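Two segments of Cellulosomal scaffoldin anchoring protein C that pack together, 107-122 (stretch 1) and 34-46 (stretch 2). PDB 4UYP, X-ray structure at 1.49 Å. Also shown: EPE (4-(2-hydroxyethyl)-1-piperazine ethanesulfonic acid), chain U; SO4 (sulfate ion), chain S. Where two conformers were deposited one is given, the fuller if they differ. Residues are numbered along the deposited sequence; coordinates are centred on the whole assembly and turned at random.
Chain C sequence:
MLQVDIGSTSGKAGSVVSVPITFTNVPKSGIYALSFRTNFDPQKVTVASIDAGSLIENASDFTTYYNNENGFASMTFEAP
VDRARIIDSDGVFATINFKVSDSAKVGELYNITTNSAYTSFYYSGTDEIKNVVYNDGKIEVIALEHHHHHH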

# COMPACT_ATOMS: atom_id res chain seq x y z
N GLY C 107 -14.17 2.39 -19.71
CA GLY C 107 -13.48 3.61 -19.47
C GLY C 107 -12.85 3.74 -18.08
O GLY C 107 -12.00 4.62 -17.85
N GLU C 108 -13.25 2.82 -17.20
CA GLU C 108 -12.64 2.84 -15.86
C GLU C 108 -11.19 2.42 -15.98
O GLU C 108 -10.76 1.61 -16.89
CB GLU C 108 -13.38 1.89 -14.95
CG GLU C 108 -14.82 2.36 -14.71
CD GLU C 108 -15.64 1.49 -13.74
OE1 GLU C 108 -15.14 0.81 -12.92
OE2 GLU C 108 -16.83 1.78 -13.69
N LEU C 109 -10.35 3.00 -15.13
CA LEU C 109 -8.90 2.73 -15.13
C LEU C 109 -8.52 2.29 -13.73
O LEU C 109 -8.83 3.04 -12.74
CB LEU C 109 -8.08 3.99 -15.48
CG LEU C 109 -8.50 4.63 -16.84
CD1 LEU C 109 -7.70 5.90 -17.04
CD2 LEU C 109 -8.22 3.73 -18.02
N TYR C 110 -7.91 1.15 -13.61
CA TYR C 110 -7.54 0.63 -12.26
C TYR C 110 -6.08 0.68 -12.14
O TYR C 110 -5.28 0.11 -12.92
CB TYR C 110 -8.06 -0.79 -12.07
CG TYR C 110 -9.55 -0.93 -12.39
CD1 TYR C 110 -10.47 0.10 -12.09
CD2 TYR C 110 -10.04 -2.01 -13.08
CE1 TYR C 110 -11.85 -0.00 -12.33
CE2 TYR C 110 -11.40 -2.15 -13.30
CZ TYR C 110 -12.29 -1.10 -12.98
OH TYR C 110 -13.63 -1.17 -13.26
N ASN C 111 -5.57 1.46 -11.13
CA ASN C 111 -4.12 1.59 -10.87
C ASN C 111 -3.62 0.38 -10.05
O ASN C 111 -4.18 0.07 -8.96
CB ASN C 111 -3.97 2.86 -10.02
CG ASN C 111 -4.33 4.08 -10.85
OD1 ASN C 111 -3.46 4.61 -11.57
ND2 ASN C 111 -5.55 4.54 -10.71
N ILE C 112 -2.62 -0.28 -10.63
CA ILE C 112 -2.01 -1.47 -9.90
C ILE C 112 -0.62 -0.95 -9.53
O ILE C 112 0.23 -0.68 -10.34
CB ILE C 112 -1.93 -2.65 -10.94
CG1 ILE C 112 -3.31 -2.98 -11.58
CG2 ILE C 112 -1.41 -3.86 -10.22
CD1 ILE C 112 -4.48 -3.28 -10.63
N THR C 113 -0.55 -0.75 -8.22
CA THR C 113 0.52 0.09 -7.65
C THR C 113 1.58 -0.65 -6.83
O THR C 113 1.20 -1.46 -6.06
CB THR C 113 -0.13 1.20 -6.68
OG1 THR C 113 -0.92 0.66 -5.67
CG2 THR C 113 -1.10 2.14 -7.54
N THR C 114 2.83 -0.35 -7.04
CA THR C 114 3.93 -0.94 -6.15
C THR C 114 3.88 -0.31 -4.76
O THR C 114 3.88 0.95 -4.70
CB THR C 114 5.23 -0.68 -6.79
OG1 THR C 114 5.30 -1.20 -8.14
CG2 THR C 114 6.34 -1.44 -5.96
N ASN C 115 3.90 -1.09 -3.73
CA ASN C 115 3.84 -0.60 -2.32
C ASN C 115 5.29 -0.53 -1.80
O ASN C 115 5.85 -1.58 -1.47
CB ASN C 115 2.91 -1.46 -1.52
CG ASN C 115 2.62 -0.89 -0.11
OD1 ASN C 115 3.62 -0.31 0.45
ND2 ASN C 115 1.50 -1.12 0.44
N SER C 116 5.84 0.68 -1.63
CA SER C 116 7.27 0.81 -1.22
C SER C 116 7.42 0.40 0.23
O SER C 116 8.58 0.11 0.57
CB SER C 116 7.82 2.21 -1.56
OG SER C 116 7.01 3.02 -0.80
N ALA C 117 6.41 0.34 1.06
CA ALA C 117 6.57 -0.09 2.44
C ALA C 117 6.79 -1.60 2.59
O ALA C 117 7.20 -2.11 3.64
CB ALA C 117 5.43 0.41 3.31
N TYR C 118 6.43 -2.34 1.55
CA TYR C 118 6.40 -3.79 1.62
C TYR C 118 7.25 -4.42 0.47
O TYR C 118 7.23 -5.67 0.32
CB TYR C 118 4.93 -4.36 1.53
CG TYR C 118 4.18 -4.04 2.77
CD1 TYR C 118 3.45 -2.80 2.78
CD2 TYR C 118 4.11 -4.92 3.84
CE1 TYR C 118 2.71 -2.49 3.94
CE2 TYR C 118 3.39 -4.60 5.03
CZ TYR C 118 2.65 -3.37 4.96
OH TYR C 118 1.97 -3.00 6.12
N THR C 119 7.96 -3.61 -0.25
CA THR C 119 8.75 -4.04 -1.41
C THR C 119 10.17 -3.69 -1.11
O THR C 119 10.48 -2.51 -0.85
CB THR C 119 8.30 -3.31 -2.65
OG1 THR C 119 6.91 -3.67 -2.90
CG2 THR C 119 9.08 -3.65 -3.93
N SER C 120 11.05 -4.70 -1.23
CA SER C 120 12.51 -4.42 -0.99
C SER C 120 13.27 -5.50 -1.72
O SER C 120 12.79 -6.61 -1.96
CB SER C 120 12.94 -4.49 0.48
OG SER C 120 12.89 -5.79 1.07
N PHE C 121 14.51 -5.20 -2.07
CA PHE C 121 15.40 -6.07 -2.87
C PHE C 121 16.78 -6.13 -2.24
O PHE C 121 17.27 -5.06 -1.80
CB PHE C 121 15.55 -5.55 -4.27
CG PHE C 121 14.28 -5.62 -5.10
CD1 PHE C 121 13.28 -4.67 -4.94
CD2 PHE C 121 14.15 -6.57 -6.03
CE1 PHE C 121 12.11 -4.82 -5.76
CE2 PHE C 121 13.03 -6.69 -6.85
CZ PHE C 121 12.01 -5.82 -6.66
N TYR C 122 17.33 -7.32 -2.16
CA TYR C 122 18.64 -7.53 -1.43
C TYR C 122 19.62 -8.27 -2.32
O TYR C 122 19.31 -9.30 -2.91
CB TYR C 122 18.42 -8.29 -0.17
CG TYR C 122 17.83 -7.43 0.95
CD1 TYR C 122 16.45 -7.12 1.01
CD2 TYR C 122 18.67 -6.82 1.88
CE1 TYR C 122 15.98 -6.27 1.97
CE2 TYR C 122 18.18 -5.94 2.82
CZ TYR C 122 16.84 -5.69 2.88
OH TYR C 122 16.30 -4.79 3.81
N1 EPE U . -2.44 -2.77 6.23
C2 EPE U . -1.75 -3.79 6.97
C3 EPE U . -1.83 -3.34 8.48
N4 EPE U . -3.27 -3.39 8.83
C5 EPE U . -4.25 -2.85 7.93
C6 EPE U . -3.50 -2.05 6.89
C7 EPE U . -3.72 -4.01 10.11
C8 EPE U . -4.36 -5.34 9.70
O8 EPE U . -5.78 -5.08 9.57
C9 EPE U . -2.02 -2.14 4.98
C10 EPE U . -1.38 -3.07 3.90
S EPE U . -1.16 -2.26 2.42
O1S EPE U . -0.65 -3.29 1.53
O2S EPE U . -0.15 -1.20 2.63
O3S EPE U . -2.44 -1.74 1.95
S SO4 S . -17.80 -0.21 -6.91
O1 SO4 S . -17.84 0.67 -8.17
O2 SO4 S . -18.66 0.55 -5.90
O3 SO4 S . -16.40 -0.51 -6.35
O4 SO4 S . -18.33 -1.57 -7.26
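Stretch 2, residues 34-46: LSFRTNFDPQKVT

Stretch 2 opens as a β-strand, Leu34 to Asn39, turns through a loop at Phe40 to Lys44 and re-enters a strand at Val45 and Thr46. Its first strand runs antiparallel to both strands of stretch 1: its axis makes 153° with the stretch 1 strand through Ile112 and Thr113 (signed crossing angle 153°, closest approach 4.5 Å) and 163° with the one through Phe121 (signed crossing angle −163°, closest approach 4.8 Å). One continuous strand therefore spans two shorter ones and the bulge that separates them. The CA–CA distances fix the register: 4.3 Å for Phe121 with Leu34, 4.7 Å for Thr114 with Thr38, and 5.2 Å for Ile112 with Phe40.

Backbone hydrogen bonds confirm this register at both ends. Ser35 N donates to Ser120 O (2.9 Å) and Ser120 N to Ser35 O (3.0 Å); farther along, Asn39 N donates to Thr113 O (2.9 Å) and Thr113 N to Asn39 O (3.1 Å, with a nearly straight N-H...O angle of 173°). Asn115 N to Arg37 O (2.9 Å) extends the ladder. Where stretch 1 bulges at Ser116 to Tyr118, side chains take over: Arg37 N donates to Thr119 OG1 at 3.1 Å and 171°, while Ser35 OG reaches Tyr118 O at 2.7 Å. Thr119 OG1 in turn donates to Asn115 O (2.7 Å), tying the two sides of the bulge together.

Arg37 has the largest covered area in stretch 2, 106 Å². With chi1 and chi2 both t, the chain extends before chi3 turns to m, and the flat guanidinium matches the flat face of Tyr118: centres are 3.6 Å apart and planes only 11° from parallel. CZ of Arg37 sits 25° off the ring normal, 3.6 Å from the Tyr118 ring centroid, a cation-π geometry. Beside this stack, Asn115 ND2 bonds Asn39 OD1 at 2.9 Å. A bound buffer molecule, EPE, bridges the two stretches: its O1S accepts from Arg37 NH1 (3.0 Å) and Asn39 ND2 (3.1 Å), and its O2S from Asn115 ND2 (2.7 Å).

The face carrying Thr114, Phe121, Leu34 and Thr38 packs differently. Phe36 CE1 lies 3.6 Å from Thr114 CG2 and Phe36 CD1 3.7 Å from Thr119 CG2, so the ring is set against two methyl groups. Phe121 CD2 meets Leu34 CB at 3.6 Å.

Beyond the paired strands, the loop carries stretch 2 on to Ile112 and Tyr110. Ile112, m at both chi angles, extends CD1 to 3.8 Å from Phe40 CB and 4.3 Å from Val45 CG2. Lys44 lays its aliphatic chain across Tyr110: CB stands 3.5 Å from the ring centroid, 11° off the normal, and CD comes within 3.4 Å of Tyr110 CE1. Val45 CG1 also touches this ring, 3.6 Å from Tyr110 CD2. The Lys44 ammonium leads away, where NZ forms a salt bridge with Asp41 OD2 (2.9 Å). Altogether 990 Å² is buried, summed over both stretches.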

# COMPACT_ATOMS: atom_id res chain seq x y z
N LEU C 34 13.90 -10.84 -2.11
CA LEU C 34 13.08 -9.65 -2.41
C LEU C 34 11.68 -9.95 -1.96
O LEU C 34 11.21 -11.09 -1.87
CB LEU C 34 13.11 -9.32 -3.93
CG LEU C 34 12.29 -10.27 -4.83
CD1 LEU C 34 10.91 -9.61 -5.11
CD2 LEU C 34 13.08 -10.46 -6.15
N SER C 35 10.98 -8.86 -1.64
CA SER C 35 9.49 -8.91 -1.56
C SER C 35 8.95 -7.82 -2.49
O SER C 35 9.57 -6.82 -2.72
CB SER C 35 8.99 -8.70 -0.13
OG SER C 35 9.31 -7.39 0.31
N PHE C 36 7.79 -8.15 -3.04
CA PHE C 36 7.18 -7.23 -3.98
C PHE C 36 5.70 -7.23 -3.70
O PHE C 36 5.07 -8.30 -3.69
CB PHE C 36 7.43 -7.66 -5.45
CG PHE C 36 6.82 -6.72 -6.46
CD1 PHE C 36 7.46 -5.55 -6.68
CD2 PHE C 36 5.57 -6.98 -7.07
CE1 PHE C 36 6.99 -4.58 -7.49
CE2 PHE C 36 5.05 -5.92 -7.93
CZ PHE C 36 5.82 -4.82 -8.08
N ARG C 37 5.08 -6.07 -3.35
CA ARG C 37 3.63 -6.03 -3.08
C ARG C 37 2.98 -5.02 -3.96
O ARG C 37 3.52 -3.92 -4.14
CB ARG C 37 3.47 -5.61 -1.63
CG ARG C 37 1.96 -5.55 -1.33
CD ARG C 37 1.60 -5.24 0.12
NE ARG C 37 2.11 -6.28 0.97
CZ ARG C 37 1.71 -6.36 2.22
NH1 ARG C 37 0.84 -5.52 2.80
NH2 ARG C 37 2.18 -7.32 3.01
N THR C 38 1.86 -5.42 -4.54
CA THR C 38 1.00 -4.53 -5.38
C THR C 38 -0.29 -4.31 -4.65
O THR C 38 -0.89 -5.24 -4.11
CB THR C 38 0.56 -5.19 -6.74
OG1 THR C 38 -0.16 -6.38 -6.52
CG2 THR C 38 1.85 -5.50 -7.60
N ASN C 39 -0.82 -3.06 -4.67
CA ASN C 39 -2.21 -2.84 -4.27
C ASN C 39 -3.12 -2.58 -5.49
O ASN C 39 -2.66 -2.21 -6.55
CB ASN C 39 -2.26 -1.58 -3.33
CG ASN C 39 -1.58 -1.89 -1.96
OD1 ASN C 39 -0.40 -1.47 -1.78
ND2 ASN C 39 -2.22 -2.61 -1.11
N PHE C 40 -4.36 -2.76 -5.12
CA PHE C 40 -5.45 -2.54 -6.11
C PHE C 40 -6.73 -2.31 -5.34
O PHE C 40 -6.88 -2.67 -4.17
CB PHE C 40 -5.63 -3.80 -7.02
CG PHE C 40 -5.86 -5.10 -6.24
CD1 PHE C 40 -4.69 -5.88 -5.82
CD2 PHE C 40 -7.17 -5.61 -5.89
CE1 PHE C 40 -4.89 -7.10 -5.13
CE2 PHE C 40 -7.33 -6.81 -5.21
CZ PHE C 40 -6.18 -7.56 -4.82
N ASP C 41 -7.70 -1.65 -6.02
CA ASP C 41 -9.02 -1.49 -5.46
C ASP C 41 -9.86 -2.69 -5.50
O ASP C 41 -10.12 -3.18 -6.61
CB ASP C 41 -9.74 -0.27 -6.18
CG ASP C 41 -11.14 -0.07 -5.63
OD1 ASP C 41 -11.83 -0.95 -5.14
OD2 ASP C 41 -11.66 1.04 -6.06
N PRO C 42 -10.14 -3.42 -4.38
CA PRO C 42 -10.70 -4.73 -4.43
C PRO C 42 -12.15 -4.85 -4.88
O PRO C 42 -12.63 -5.96 -5.07
CB PRO C 42 -10.47 -5.26 -2.96
CG PRO C 42 -10.57 -4.00 -2.22
CD PRO C 42 -9.92 -2.95 -2.97
N GLN C 43 -12.78 -3.67 -5.02
CA GLN C 43 -14.14 -3.75 -5.65
C GLN C 43 -14.13 -3.49 -7.10
O GLN C 43 -15.14 -3.51 -7.76
CB GLN C 43 -15.23 -2.97 -4.97
CG GLN C 43 -15.59 -3.48 -3.54
CD GLN C 43 -16.21 -4.82 -3.56
OE1 GLN C 43 -16.90 -5.16 -4.53
NE2 GLN C 43 -16.07 -5.55 -2.52
N LYS C 44 -12.89 -3.31 -7.65
CA LYS C 44 -12.73 -3.21 -9.10
C LYS C 44 -12.15 -4.47 -9.69
O LYS C 44 -12.58 -4.93 -10.73
CB LYS C 44 -11.78 -2.02 -9.49
CG LYS C 44 -12.33 -0.63 -8.95
CD LYS C 44 -13.72 -0.30 -9.45
CE LYS C 44 -14.10 1.16 -9.11
NZ LYS C 44 -14.07 1.34 -7.66
N VAL C 45 -11.09 -4.98 -9.08
CA VAL C 45 -10.45 -6.21 -9.53
C VAL C 45 -10.17 -7.03 -8.29
O VAL C 45 -10.01 -6.53 -7.17
CB VAL C 45 -9.12 -5.97 -10.27
CG1 VAL C 45 -9.42 -5.20 -11.59
CG2 VAL C 45 -8.08 -5.24 -9.44
N THR C 46 -10.00 -8.32 -8.53
CA THR C 46 -9.58 -9.25 -7.48
C THR C 46 -8.56 -10.21 -8.13
O THR C 46 -8.54 -10.45 -9.36
CB THR C 46 -10.70 -10.08 -6.87
OG1 THR C 46 -11.51 -10.68 -7.92
CG2 THR C 46 -11.47 -9.21 -5.93
O HOH W 1 10.81 -6.70 2.52
O HOH W 2 5.20 -7.83 0.58
O HOH W 3 0.68 0.38 -3.43
O HOH W 4 -7.01 -0.43 -8.55